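Putative rRNA methylase (Clostridium thermocellum ATCC 27405, PDB 3EEY) binds S-adenosylmethionine and is probably a methyltransferase of the Rossmann-like class, perhaps acting on ribosomal RNA. Local coordinates at residues H13-M18 and L182-K187; F39-V44 and L70-R75. One frame throughout, in Å; residues are numbered along the deposited sequence.

Interaction 1. Residues H13-M18 and L182-K187; sequences HDYIKM and LVCIEK
A sulfur-aromatic contact joins Tyr15 of helix 8-19 to Cys184 of strand 181-187, where the helix packs on the central sheet. The thiol sits over the middle of one ring face. Cys184 SG lies 3.6 Å from the centroid of the Tyr15 ring and 11° off the ring normal. The sulfur therefore meets all six ring carbons at similar range, and the nearest is Tyr15 CD1, 3.7 Å from Cys184 SG. With SG anti to the carbonyl carbon and beside the backbone N (chi1 -71°), the thiol projects from the strand face turned to the helix. Leu182 adds a smaller apolar touch. Its CD2 is 4.0 Å from Tyr15 CD1 and comes in obliquely to the ring. Leu182 and Cys184, two residues apart on the strand, thus meet the same aromatic ring. The Tyr15 hydroxyl lies beyond the contact and is hydrogen-bonded to Gln168 NE2 on strand 165-172. Ile5 of the second subunit also packs on Cys184. In the backbone, strand 181-187 pairs with strand 133-139 through Val183 and Ile185, and with strand 165-172 through Leu182, Cys184 and Glu186. Helix 8-19 lies beside helix 35-44 and touches strands 133-139 and 181-187 through the neighbouring residues Ile16 and Tyr15.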
ATOM      1  N   HIS A  13       1.807 -10.641   4.142  1.00 32.19           N
ATOM      2  CA  HIS A  13       1.245 -11.951   3.819  1.00 23.86           C
ATOM      3  C   HIS A  13       0.310 -11.921   2.607  1.00 31.40           C
ATOM      4  O   HIS A  13       0.355 -12.821   1.766  1.00 38.93           O
ATOM      5  CB  HIS A  13       0.511 -12.504   5.034  1.00 28.08           C
ATOM      6  CG  HIS A  13       1.419 -13.000   6.114  1.00 38.27           C
ATOM      7  ND1 HIS A  13       1.288 -14.248   6.679  1.00 53.28           N
ATOM      8  CD2 HIS A  13       2.471 -12.416   6.735  1.00 50.58           C
ATOM      9  CE1 HIS A  13       2.216 -14.411   7.603  1.00 48.87           C
ATOM     10  NE2 HIS A  13       2.949 -13.315   7.653  1.00 41.97           N
ATOM     11  N   ASP A  14      -0.529 -10.885   2.524  1.00 36.35           N
ATOM     12  CA  ASP A  14      -1.428 -10.674   1.385  1.00 35.78           C
ATOM     13  C   ASP A  14      -0.686 -10.479   0.062  1.00 37.90           C
ATOM     14  O   ASP A  14      -1.103 -11.022  -0.963  1.00 38.99           O
ATOM     15  CB  ASP A  14      -2.364  -9.484   1.633  1.00 43.06           C
ATOM     16  CG  ASP A  14      -3.495  -9.806   2.606  1.00 51.08           C
ATOM     17  OD1 ASP A  14      -3.596 -10.955   3.084  1.00 53.33           O
ATOM     18  OD2 ASP A  14      -4.303  -8.899   2.884  1.00 57.45           O
ATOM     19  N   TYR A  15       0.399  -9.703   0.101  1.00 39.11           N
ATOM     20  CA  TYR A  15       1.273  -9.501  -1.054  1.00 39.45           C
ATOM     21  C   TYR A  15       2.004 -10.771  -1.472  1.00 39.07           C
ATOM     22  O   TYR A  15       2.201 -11.003  -2.661  1.00 38.33           O
ATOM     23  CB  TYR A  15       2.284  -8.384  -0.789  1.00 38.09           C
ATOM     24  CG  TYR A  15       1.760  -7.002  -1.101  1.00 41.58           C
ATOM     25  CD1 TYR A  15       1.329  -6.150  -0.083  1.00 37.41           C
ATOM     26  CD2 TYR A  15       1.696  -6.541  -2.417  1.00 39.89           C
ATOM     27  CE1 TYR A  15       0.837  -4.875  -0.365  1.00 36.24           C
ATOM     28  CE2 TYR A  15       1.215  -5.263  -2.709  1.00 36.04           C
ATOM     29  CZ  TYR A  15       0.787  -4.436  -1.681  1.00 39.24           C
ATOM     30  OH  TYR A  15       0.302  -3.173  -1.956  1.00 39.93           O
ATOM     31  N   ILE A  16       2.393 -11.584  -0.495  1.00 36.25           N
ATOM     32  CA  ILE A  16       3.088 -12.841  -0.763  1.00 38.59           C
ATOM     33  C   ILE A  16       2.134 -13.864  -1.402  1.00 42.25           C
ATOM     34  O   ILE A  16       2.503 -14.523  -2.373  1.00 41.06           O
ATOM     35  CB  ILE A  16       3.821 -13.405   0.515  1.00 38.66           C
ATOM     36  CG1 ILE A  16       5.010 -12.521   0.931  1.00 35.54           C
ATOM     37  CG2 ILE A  16       4.293 -14.819   0.307  1.00 38.03           C
ATOM     38  CD1 ILE A  16       6.150 -12.391  -0.077  1.00 31.50           C
ATOM     39  N   LYS A  17       0.913 -13.961  -0.874  1.00 45.27           N
ATOM     40  CA  LYS A  17      -0.151 -14.805  -1.444  1.00 47.99           C
ATOM     41  C   LYS A  17      -0.468 -14.489  -2.917  1.00 49.80           C
ATOM     42  O   LYS A  17      -0.753 -15.402  -3.688  1.00 56.70           O
ATOM     43  CB  LYS A  17      -1.434 -14.691  -0.610  1.00 48.28           C
ATOM     44  CG  LYS A  17      -1.568 -15.684   0.535  1.00 48.12           C
ATOM     45  CD  LYS A  17      -2.378 -15.111   1.699  1.00 66.95           C
ATOM     46  CE  LYS A  17      -3.713 -14.493   1.276  1.00 82.60           C
ATOM     47  NZ  LYS A  17      -4.892 -15.276   1.738  1.00 93.18           N
ATOM     48  N   MET A  18      -0.407 -13.205  -3.290  1.00 49.57           N
ATOM     49  CA  MET A  18      -0.582 -12.736  -4.681  1.00 51.27           C
ATOM     50  C   MET A  18       0.448 -13.306  -5.648  1.00 50.45           C
ATOM     51  O   MET A  18       0.155 -13.543  -6.815  1.00 54.86           O
ATOM     52  CB  MET A  18      -0.454 -11.209  -4.765  1.00 53.24           C
ATOM     53  CG  MET A  18      -1.692 -10.369  -4.457  1.00 64.25           C
ATOM     54  SD  MET A  18      -1.257  -8.600  -4.367  1.00 67.72           S
ATOM     55  CE  MET A  18      -1.121  -8.161  -6.100  1.00 68.01           C
ATOM     56  N   LEU A 182       5.601  -1.175   5.864  1.00 32.92           N
ATOM     57  CA  LEU A 182       5.762  -2.197   4.825  1.00 28.11           C
ATOM     58  C   LEU A 182       6.411  -1.663   3.545  1.00 25.90           C
ATOM     59  O   LEU A 182       5.907  -0.732   2.938  1.00 23.93           O
ATOM     60  CB  LEU A 182       4.418  -2.828   4.466  1.00 29.14           C
ATOM     61  CG  LEU A 182       4.443  -3.873   3.342  1.00 25.77           C
ATOM     62  CD1 LEU A 182       5.244  -5.124   3.717  1.00 26.99           C
ATOM     63  CD2 LEU A 182       3.041  -4.242   2.931  1.00 29.71           C
ATOM     64  N   VAL A 183       7.516  -2.279   3.135  1.00 28.35           N
ATOM     65  CA  VAL A 183       8.106  -1.999   1.832  1.00 30.04           C
ATOM     66  C   VAL A 183       7.932  -3.229   0.935  1.00 29.12           C
ATOM     67  O   VAL A 183       8.212  -4.347   1.344  1.00 37.07           O
ATOM     68  CB  VAL A 183       9.589  -1.560   1.933  1.00 31.21           C
ATOM     69  CG1 VAL A 183      10.138  -1.213   0.580  1.00 29.66           C
ATOM     70  CG2 VAL A 183       9.731  -0.336   2.831  1.00 29.55           C
ATOM     71  N   CYS A 184       7.412  -3.012  -0.267  1.00 30.32           N
ATOM     72  CA  CYS A 184       7.269  -4.063  -1.260  1.00 28.20           C
ATOM     73  C   CYS A 184       8.178  -3.766  -2.432  1.00 28.58           C
ATOM     74  O   CYS A 184       8.079  -2.707  -3.037  1.00 32.26           O
ATOM     75  CB  CYS A 184       5.828  -4.150  -1.750  1.00 32.59           C
ATOM     76  SG  CYS A 184       4.696  -4.796  -0.543  1.00 33.69           S
ATOM     77  N   ILE A 185       9.084  -4.694  -2.728  1.00 28.55           N
ATOM     78  CA  ILE A 185       9.979  -4.581  -3.875  1.00 30.34           C
ATOM     79  C   ILE A 185       9.605  -5.639  -4.901  1.00 35.37           C
ATOM     80  O   ILE A 185       9.617  -6.821  -4.590  1.00 41.72           O
ATOM     81  CB  ILE A 185      11.455  -4.788  -3.462  1.00 38.86           C
ATOM     82  CG1 ILE A 185      11.818  -3.894  -2.270  1.00 29.37           C
ATOM     83  CG2 ILE A 185      12.385  -4.556  -4.644  1.00 25.51           C
ATOM     84  CD1 ILE A 185      12.981  -4.395  -1.471  1.00 43.49           C
ATOM     85  N   GLU A 186       9.268  -5.215  -6.114  1.00 34.29           N
ATOM     86  CA  GLU A 186       8.923  -6.145  -7.190  1.00 30.43           C
ATOM     87  C   GLU A 186       9.850  -5.948  -8.370  1.00 37.31           C
ATOM     88  O   GLU A 186       9.989  -4.832  -8.857  1.00 38.88           O
ATOM     89  CB  GLU A 186       7.483  -5.935  -7.666  1.00 30.62           C
ATOM     90  CG  GLU A 186       7.023  -7.029  -8.624  1.00 42.80           C
ATOM     91  CD  GLU A 186       5.738  -6.715  -9.362  1.00 47.73           C
ATOM     92  OE1 GLU A 186       5.037  -5.756  -8.998  1.00 56.37           O
ATOM     93  OE2 GLU A 186       5.422  -7.443 -10.323  1.00 60.98           O
ATOM     94  N   LYS A 187      10.471  -7.027  -8.835  1.00 38.01           N
ATOM     95  CA  LYS A 187      11.324  -6.973 -10.020  1.00 44.12           C
ATOM     96  C   LYS A 187      10.466  -6.890 -11.272  1.00 41.75           C
ATOM     97  O   LYS A 187       9.563  -7.692 -11.462  1.00 36.18           O
ATOM     98  CB  LYS A 187      12.264  -8.182 -10.085  1.00 41.79           C
ATOM     99  CG  LYS A 187      13.242  -8.159 -11.262  1.00 49.28           C
ATOM    100  CD  LYS A 187      14.206  -9.340 -11.251  1.00 47.04           C
ATOM    101  CE  LYS A 187      15.536  -8.951 -10.652  1.00 51.03           C
ATOM    102  NZ  LYS A 187      16.531 -10.056 -10.548  1.00 46.93           N
TER

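Interaction 2. Residues F39-V44 and L70-R75; sequences FLASLV and LNLIDR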
ATOM      1  N   PHE A  39       4.137 -20.172   7.046  1.00 43.52           N
ATOM      2  CA  PHE A  39       3.295 -19.500   6.057  1.00 41.79           C
ATOM      3  C   PHE A  39       3.793 -19.712   4.617  1.00 40.35           C
ATOM      4  O   PHE A  39       3.011 -20.064   3.734  1.00 36.72           O
ATOM      5  CB  PHE A  39       3.193 -18.002   6.391  1.00 39.40           C
ATOM      6  CG  PHE A  39       2.652 -17.161   5.275  1.00 41.18           C
ATOM      7  CD1 PHE A  39       1.322 -17.252   4.900  1.00 39.94           C
ATOM      8  CD2 PHE A  39       3.470 -16.261   4.606  1.00 36.44           C
ATOM      9  CE1 PHE A  39       0.817 -16.473   3.868  1.00 44.25           C
ATOM     10  CE2 PHE A  39       2.971 -15.478   3.581  1.00 43.75           C
ATOM     11  CZ  PHE A  39       1.643 -15.586   3.207  1.00 41.32           C
ATOM     12  N   LEU A  40       5.088 -19.500   4.395  1.00 41.79           N
ATOM     13  CA  LEU A  40       5.708 -19.738   3.088  1.00 43.20           C
ATOM     14  C   LEU A  40       5.676 -21.212   2.669  1.00 44.02           C
ATOM     15  O   LEU A  40       5.448 -21.527   1.494  1.00 39.11           O
ATOM     16  CB  LEU A  40       7.144 -19.213   3.066  1.00 38.93           C
ATOM     17  CG  LEU A  40       7.367 -17.704   2.964  1.00 42.28           C
ATOM     18  CD1 LEU A  40       8.817 -17.353   3.255  1.00 34.99           C
ATOM     19  CD2 LEU A  40       6.942 -17.151   1.609  1.00 40.89           C
ATOM     20  N   ALA A  41       5.884 -22.103   3.638  1.00 48.92           N
ATOM     21  CA  ALA A  41       5.844 -23.548   3.418  1.00 47.97           C
ATOM     22  C   ALA A  41       4.473 -24.065   2.969  1.00 50.85           C
ATOM     23  O   ALA A  41       4.387 -24.953   2.118  1.00 52.65           O
ATOM     24  CB  ALA A  41       6.314 -24.280   4.665  1.00 49.35           C
ATOM     25  N   SER A  42       3.408 -23.494   3.527  1.00 52.11           N
ATOM     26  CA  SER A  42       2.048 -23.900   3.185  1.00 54.80           C
ATOM     27  C   SER A  42       1.628 -23.433   1.796  1.00 57.29           C
ATOM     28  O   SER A  42       0.845 -24.104   1.123  1.00 63.51           O
ATOM     29  CB  SER A  42       1.056 -23.377   4.219  1.00 58.91           C
ATOM     30  OG  SER A  42       0.955 -21.965   4.138  1.00 67.62           O
ATOM     31  N   LEU A  43       2.149 -22.284   1.373  1.00 55.45           N
ATOM     32  CA  LEU A  43       1.840 -21.727   0.052  1.00 54.86           C
ATOM     33  C   LEU A  43       2.530 -22.478  -1.068  1.00 52.81           C
ATOM     34  O   LEU A  43       2.042 -22.531  -2.197  1.00 53.12           O
ATOM     35  CB  LEU A  43       2.281 -20.266  -0.040  1.00 54.10           C
ATOM     36  CG  LEU A  43       1.582 -19.179   0.769  1.00 58.03           C
ATOM     37  CD1 LEU A  43       2.173 -17.872   0.345  1.00 45.64           C
ATOM     38  CD2 LEU A  43       0.065 -19.177   0.565  1.00 60.69           C
ATOM     39  N   VAL A  44       3.676 -23.052  -0.742  1.00 56.87           N
ATOM     40  CA  VAL A  44       4.596 -23.546  -1.740  1.00 56.52           C
ATOM     41  C   VAL A  44       4.400 -25.040  -2.047  1.00 57.79           C
ATOM     42  O   VAL A  44       4.785 -25.520  -3.116  1.00 52.82           O
ATOM     43  CB  VAL A  44       6.039 -23.159  -1.342  1.00 52.77           C
ATOM     44  CG1 VAL A  44       6.791 -24.300  -0.662  1.00 50.09           C
ATOM     45  CG2 VAL A  44       6.764 -22.648  -2.516  1.00 57.73           C
ATOM     46  N   LEU A  70       3.751 -28.984  12.338  1.00 69.39           N
ATOM     47  CA  LEU A  70       2.731 -28.734  11.322  1.00 65.10           C
ATOM     48  C   LEU A  70       2.876 -29.570  10.069  1.00 62.51           C
ATOM     49  O   LEU A  70       2.149 -29.337   9.106  1.00 66.29           O
ATOM     50  CB  LEU A  70       2.721 -27.262  10.924  1.00 66.23           C
ATOM     51  CG  LEU A  70       2.719 -26.200  12.019  1.00 69.53           C
ATOM     52  CD1 LEU A  70       2.908 -24.832  11.407  1.00 73.45           C
ATOM     53  CD2 LEU A  70       1.457 -26.245  12.862  1.00 75.73           C
ATOM     54  N   ASN A  71       3.806 -30.522  10.082  1.00 62.33           N
ATOM     55  CA  ASN A  71       4.043 -31.401   8.947  1.00 61.18           C
ATOM     56  C   ASN A  71       4.583 -30.620   7.734  1.00 67.12           C
ATOM     57  O   ASN A  71       4.167 -30.849   6.595  1.00 68.55           O
ATOM     58  CB  ASN A  71       2.765 -32.193   8.616  1.00 53.62           C
ATOM     59  CG  ASN A  71       3.044 -33.489   7.915  1.00 47.59           C
ATOM     60  OD1 ASN A  71       4.058 -34.140   8.162  1.00 57.02           O
ATOM     61  ND2 ASN A  71       2.139 -33.878   7.028  1.00 59.96           N
ATOM     62  N   LEU A  72       5.514 -29.698   7.998  1.00 69.71           N
ATOM     63  CA  LEU A  72       6.050 -28.789   6.967  1.00 69.18           C
ATOM     64  C   LEU A  72       7.580 -28.691   6.872  1.00 66.72           C
ATOM     65  O   LEU A  72       8.086 -27.919   6.067  1.00 70.52           O
ATOM     66  CB  LEU A  72       5.473 -27.377   7.147  1.00 65.41           C
ATOM     67  CG  LEU A  72       3.970 -27.130   6.953  1.00 56.72           C
ATOM     68  CD1 LEU A  72       3.584 -25.761   7.486  1.00 50.86           C
ATOM     69  CD2 LEU A  72       3.546 -27.275   5.499  1.00 47.27           C
ATOM     70  N   ILE A  73       8.300 -29.465   7.682  1.00 68.08           N
ATOM     71  CA  ILE A  73       9.772 -29.420   7.730  1.00 67.48           C
ATOM     72  C   ILE A  73      10.425 -30.007   6.454  1.00 68.46           C
ATOM     73  O   ILE A  73      11.588 -29.721   6.150  1.00 70.36           O
ATOM     74  CB  ILE A  73      10.301 -30.082   9.060  1.00 66.47           C
ATOM     75  CG1 ILE A  73      11.769 -29.732   9.348  1.00 68.66           C
ATOM     76  CG2 ILE A  73      10.085 -31.592   9.068  1.00 69.90           C
ATOM     77  CD1 ILE A  73      11.982 -28.390   9.993  1.00 59.52           C
ATOM     78  N   ASP A  74       9.640 -30.789   5.707  1.00 67.52           N
ATOM     79  CA  ASP A  74      10.067 -31.519   4.508  1.00 70.75           C
ATOM     80  C   ASP A  74      10.626 -30.622   3.412  1.00 68.60           C
ATOM     81  O   ASP A  74      11.648 -30.931   2.795  1.00 70.05           O
ATOM     82  CB  ASP A  74       8.888 -32.308   3.920  1.00 75.59           C
ATOM     83  CG  ASP A  74       7.811 -32.625   4.948  1.00 86.47           C
ATOM     84  OD1 ASP A  74       7.631 -33.820   5.270  1.00 91.86           O
ATOM     85  OD2 ASP A  74       7.140 -31.683   5.431  1.00 88.23           O
ATOM     86  N   ARG A  75       9.938 -29.540   3.131  1.00 66.09           N
ATOM     87  CA  ARG A  75      10.354 -28.635   2.080  1.00 62.62           C
ATOM     88  C   ARG A  75      11.091 -27.403   2.535  1.00 55.49           C
ATOM     89  O   ARG A  75      11.307 -26.520   1.773  1.00 52.05           O
ATOM     90  CB  ARG A  75       9.178 -28.219   1.229  1.00 67.76           C
ATOM     91  CG  ARG A  75       8.704 -29.270   0.304  1.00 74.45           C
ATOM     92  CD  ARG A  75       9.820 -30.190  -0.087  1.00 75.48           C
ATOM     93  NE  ARG A  75      10.282 -29.903  -1.418  1.00 94.21           N
ATOM     94  CZ  ARG A  75      11.037 -30.708  -2.126  1.00102.28           C
ATOM     95  NH1 ARG A  75      11.407 -30.360  -3.336  1.00102.06           N
ATOM     96  NH2 ARG A  75      11.417 -31.863  -1.623  1.00106.21           N
TER
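A single methyl group meets three carbons of one side chain: Ala41 CB, on helix 35-44, faces CB, CD1 and CD2 of Leu72. Leu72 lies in the loop between helix 57-69 and strand 76-79. Its CB is 4.1 Å from Ala41 CB, and its CD1 and CD2 each stand 4.2 Å from the same methyl. The Leu72 CG is anti to the carbonyl carbon (chi1 -65°), which places both branches within range of the alanine. CD2 also reaches the helix backbone, 4.2 Å from Ala41 O and 4.3 Å from Ser42 N. The closest CA pair is Ala41 and Leu72, 6.3 Å apart, so the loop runs near the helix at this point. Leu72 directly follows Asn71, the C-prime residue, at positive phi, of the Schellman motif that ends helix 57-69. The bonds of the motif are Leu72 N to Leu67 O and Asn71 N to Thr68 O. The Leu72 side chain also touches that of Leu67. Ser42 stands beside the contact, and its hydroxyl turns back on its own helix. Ser42 OG donates to Phe39 O at 2.8 Å, from a position tilted 32° off the plane of that carbonyl. Farther along the loop, Arg75 NE hydrogen-bonds Gly48 O, just before strand 49-53, and the Arg75 backbone pairs with Val50. The chemistry across 39-44 and 70-75 is thus apolar: van der Waals packing joins the helix to the loop, while the Ser42 hydroxyl and Arg75 NE bond elsewhere.

In the fold
From the N terminus, helix 8-19 comes first and provides one half of interaction 1. Helix 35-44 follows, after strand 25-28, and meets the loop 70-75 in interaction 2. That contact closes a short loop holding strand 49-53 and helix 57-69. Interaction 1 is completed only at strand 181-187, near the end of the chain, so its much longer loop encloses interaction 2. The two do not cross. They adjoin through Ile16, whose CG2 lies 3.6 Å from Phe39 CE2 and also packs on Leu40 and Leu43. Interaction 2 ties elements near edge strand 76-79; interaction 1 reaches strand 181-187, antiparallel to both its neighbours, in the other half of the sheet.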